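PDB 4MVE: GXWXG domain-containing protein from Thermomonospora curvata, which is of unknown function but combines a GXWXG domain and a DUF4334 domain in a largely antiparallel beta fold. Local coordinates for residues A[40-46]-A[64-70]. Numbering follows the deposited sequence.
Sequences MLGTWRG and WYGKRFI
Gly-42 and Phe-69, then Trp-44 and Lys-67, form antiparallel hydrogen-bonded pairs, and a fifth bond, Gly-46 N to Tyr-65 O (2.8 Å), continues the pairing between strands running at 151°. On the buried face the Phe-69 ring takes Met-40 (selenomethionine) CB over one face, 4.3 Å from its centroid, while its CE2 meets Trp-44 CD1 at 3.5 Å, the two ring planes nearly perpendicular (87°). Met-40, bent at chi2 and chi3, brings CE back over a face of the Trp-44 indole, a turn that its unbranched, flexible chain permits. Trp-44 NE1 donates to Met-40 O (2.9 Å) from above the carbonyl plane, which helps to hold the indole's rotation. Gly-42, Trp-44 and Gly-46 supply the G-x-W-x-G pattern that gives the family its name. Gly-42 adopts a backbone (phi 133°) that disfavours a side chain; Gly-46, without one, lets Trp-64 CH2 come within 3.7 Å of Gly-46 CA. Gly-66 likewise lets Trp-44 O approach its CA, and with Tyr-65 forms a classic beta bulge opposite Leu-79. On the other face Thr-43 OG1 meets the aliphatic part of Arg-68, whose NE pairs with Glu-76. Near the end of the pairing Arg-45 CA lies over one face of the Tyr-65 ring, toward its rim.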
loop_
_atom_site.group_PDB
_atom_site.type_symbol
_atom_site.label_atom_id
_atom_site.label_comp_id
_atom_site.label_asym_id
_atom_site.label_seq_id
_atom_site.Cartn_x
_atom_site.Cartn_y
_atom_site.Cartn_z
HETATM N N MSE A 40 8.086 -4.190 -7.127
HETATM C CA MSE A 40 7.156 -4.595 -6.098
HETATM C C MSE A 40 7.239 -6.073 -5.743
HETATM O O MSE A 40 6.660 -6.450 -4.723
HETATM C CB MSE A 40 5.701 -4.265 -6.511
HETATM C CG MSE A 40 5.433 -2.778 -6.729
HETATM SE SE MSE A 40 5.892 -1.650 -5.208
HETATM C CE MSE A 40 4.919 -2.614 -3.693
ATOM N N LEU A 41 7.909 -6.923 -6.577
ATOM C CA LEU A 41 7.943 -8.363 -6.335
ATOM C C LEU A 41 8.590 -8.701 -4.947
ATOM O O LEU A 41 9.663 -8.203 -4.612
ATOM C CB LEU A 41 8.589 -9.132 -7.497
ATOM C CG LEU A 41 7.886 -8.956 -8.888
ATOM C CD1 LEU A 41 8.581 -9.746 -9.973
ATOM C CD2 LEU A 41 6.455 -9.381 -8.847
ATOM N N GLY A 42 7.851 -9.455 -4.138
ATOM C CA GLY A 42 8.265 -9.850 -2.793
ATOM C C GLY A 42 7.190 -9.654 -1.748
ATOM O O GLY A 42 6.059 -9.265 -2.070
ATOM N N THR A 43 7.540 -9.919 -0.486
ATOM C CA THR A 43 6.635 -9.768 0.645
ATOM C C THR A 43 6.918 -8.436 1.321
ATOM O O THR A 43 8.089 -8.059 1.503
ATOM C CB THR A 43 6.751 -10.970 1.593
ATOM O OG1 THR A 43 6.364 -12.125 0.856
ATOM C CG2 THR A 43 5.840 -10.853 2.827
ATOM N N TRP A 44 5.838 -7.719 1.678
ATOM C CA TRP A 44 5.926 -6.410 2.332
ATOM C C TRP A 44 5.031 -6.323 3.564
ATOM O O TRP A 44 3.901 -6.840 3.557
ATOM C CB TRP A 44 5.540 -5.263 1.367
ATOM C CG TRP A 44 6.329 -5.172 0.096
ATOM C CD1 TRP A 44 6.276 -6.036 -0.957
ATOM C CD2 TRP A 44 7.148 -4.057 -0.337
ATOM N NE1 TRP A 44 7.042 -5.560 -2.005
ATOM C CE2 TRP A 44 7.596 -4.353 -1.648
ATOM C CE3 TRP A 44 7.494 -2.814 0.235
ATOM C CZ2 TRP A 44 8.408 -3.467 -2.386
ATOM C CZ3 TRP A 44 8.297 -1.939 -0.494
ATOM C CH2 TRP A 44 8.744 -2.269 -1.791
ATOM N N ARG A 45 5.537 -5.644 4.608
ATOM C CA ARG A 45 4.819 -5.333 5.856
ATOM C C ARG A 45 4.109 -3.970 5.664
ATOM O O ARG A 45 4.725 -2.992 5.201
ATOM C CB ARG A 45 5.768 -5.299 7.070
ATOM C CG ARG A 45 5.025 -4.932 8.369
ATOM C CD ARG A 45 5.886 -5.009 9.632
ATOM N NE ARG A 45 6.887 -3.938 9.723
ATOM C CZ ARG A 45 8.194 -4.108 9.529
ATOM N NH1 ARG A 45 8.677 -5.305 9.220
ATOM N NH2 ARG A 45 9.027 -3.083 9.651
ATOM N N GLY A 46 2.821 -3.942 5.977
ATOM C CA GLY A 46 2.012 -2.749 5.790
ATOM C C GLY A 46 1.651 -2.036 7.061
ATOM O O GLY A 46 1.668 -2.629 8.138
ATOM N N TRP A 64 -4.299 -7.245 9.780
ATOM C CA TRP A 64 -3.642 -7.109 8.487
ATOM C C TRP A 64 -2.145 -6.927 8.687
ATOM O O TRP A 64 -1.717 -6.069 9.476
ATOM C CB TRP A 64 -4.203 -5.908 7.722
ATOM C CG TRP A 64 -3.486 -5.664 6.416
ATOM C CD1 TRP A 64 -3.392 -6.521 5.358
ATOM C CD2 TRP A 64 -2.825 -4.465 6.021
ATOM N NE1 TRP A 64 -2.686 -5.934 4.333
ATOM C CE2 TRP A 64 -2.377 -4.653 4.688
ATOM C CE3 TRP A 64 -2.582 -3.225 6.657
ATOM C CZ2 TRP A 64 -1.665 -3.665 3.989
ATOM C CZ3 TRP A 64 -1.928 -2.231 5.947
ATOM C CH2 TRP A 64 -1.456 -2.462 4.640
ATOM N N TYR A 65 -1.372 -7.788 8.044
ATOM C CA TYR A 65 0.086 -7.759 8.109
ATOM C C TYR A 65 0.674 -6.955 6.934
ATOM O O TYR A 65 1.468 -6.042 7.142
ATOM C CB TYR A 65 0.672 -9.181 8.114
ATOM C CG TYR A 65 2.179 -9.163 7.977
ATOM C CD1 TYR A 65 2.987 -8.729 9.024
ATOM C CD2 TYR A 65 2.795 -9.517 6.777
ATOM C CE1 TYR A 65 4.367 -8.624 8.875
ATOM C CE2 TYR A 65 4.176 -9.431 6.621
ATOM C CZ TYR A 65 4.961 -8.978 7.674
ATOM O OH TYR A 65 6.330 -8.924 7.556
ATOM N N GLY A 66 0.306 -7.340 5.717
ATOM C CA GLY A 66 0.819 -6.704 4.515
ATOM C C GLY A 66 0.367 -7.348 3.223
ATOM O O GLY A 66 -0.828 -7.648 3.040
ATOM N N LYS A 67 1.325 -7.526 2.298
ATOM C CA LYS A 67 1.046 -8.034 0.923
ATOM C C LYS A 67 2.180 -8.864 0.380
ATOM O O LYS A 67 3.333 -8.679 0.803
ATOM C CB LYS A 67 0.805 -6.855 -0.055
ATOM C CG LYS A 67 -0.244 -5.834 0.378
ATOM C CD LYS A 67 -0.407 -4.696 -0.645
ATOM C CE LYS A 67 -1.459 -3.714 -0.229
ATOM N NZ LYS A 67 -2.811 -4.326 -0.294
ATOM N N ARG A 68 1.853 -9.801 -0.541
ATOM C CA ARG A 68 2.851 -10.633 -1.241
ATOM C C ARG A 68 2.639 -10.487 -2.749
ATOM O O ARG A 68 1.551 -10.786 -3.237
ATOM C CB ARG A 68 2.808 -12.119 -0.838
ATOM C CG ARG A 68 4.013 -12.915 -1.458
ATOM C CD ARG A 68 4.383 -14.226 -0.757
ATOM N NE ARG A 68 3.352 -15.257 -0.927
ATOM C CZ ARG A 68 3.508 -16.394 -1.606
ATOM N NH1 ARG A 68 2.503 -17.250 -1.717
ATOM N NH2 ARG A 68 4.659 -16.665 -2.212
ATOM N N PHE A 69 3.638 -9.942 -3.473
ATOM C CA PHE A 69 3.556 -9.810 -4.929
ATOM C C PHE A 69 4.336 -11.009 -5.545
ATOM O O PHE A 69 5.569 -10.995 -5.502
ATOM C CB PHE A 69 4.103 -8.433 -5.377
ATOM C CG PHE A 69 3.452 -7.257 -4.665
ATOM C CD1 PHE A 69 2.392 -6.559 -5.257
ATOM C CD2 PHE A 69 3.907 -6.837 -3.413
ATOM C CE1 PHE A 69 1.775 -5.494 -4.586
ATOM C CE2 PHE A 69 3.290 -5.775 -2.746
ATOM C CZ PHE A 69 2.221 -5.122 -3.329
ATOM N N ILE A 70 3.640 -12.068 -6.030
ATOM C CA ILE A 70 4.346 -13.261 -6.581
ATOM C C ILE A 70 4.934 -12.903 -7.940
ATOM O O ILE A 70 6.132 -13.056 -8.158
ATOM C CB ILE A 70 3.534 -14.607 -6.686
ATOM C CG1 ILE A 70 2.405 -14.856 -5.619
ATOM C CG2 ILE A 70 4.404 -15.824 -6.955
ATOM C CD1 ILE A 70 2.717 -14.809 -4.270
HETATM O O HOH W 1 0.235 -4.319 9.831
#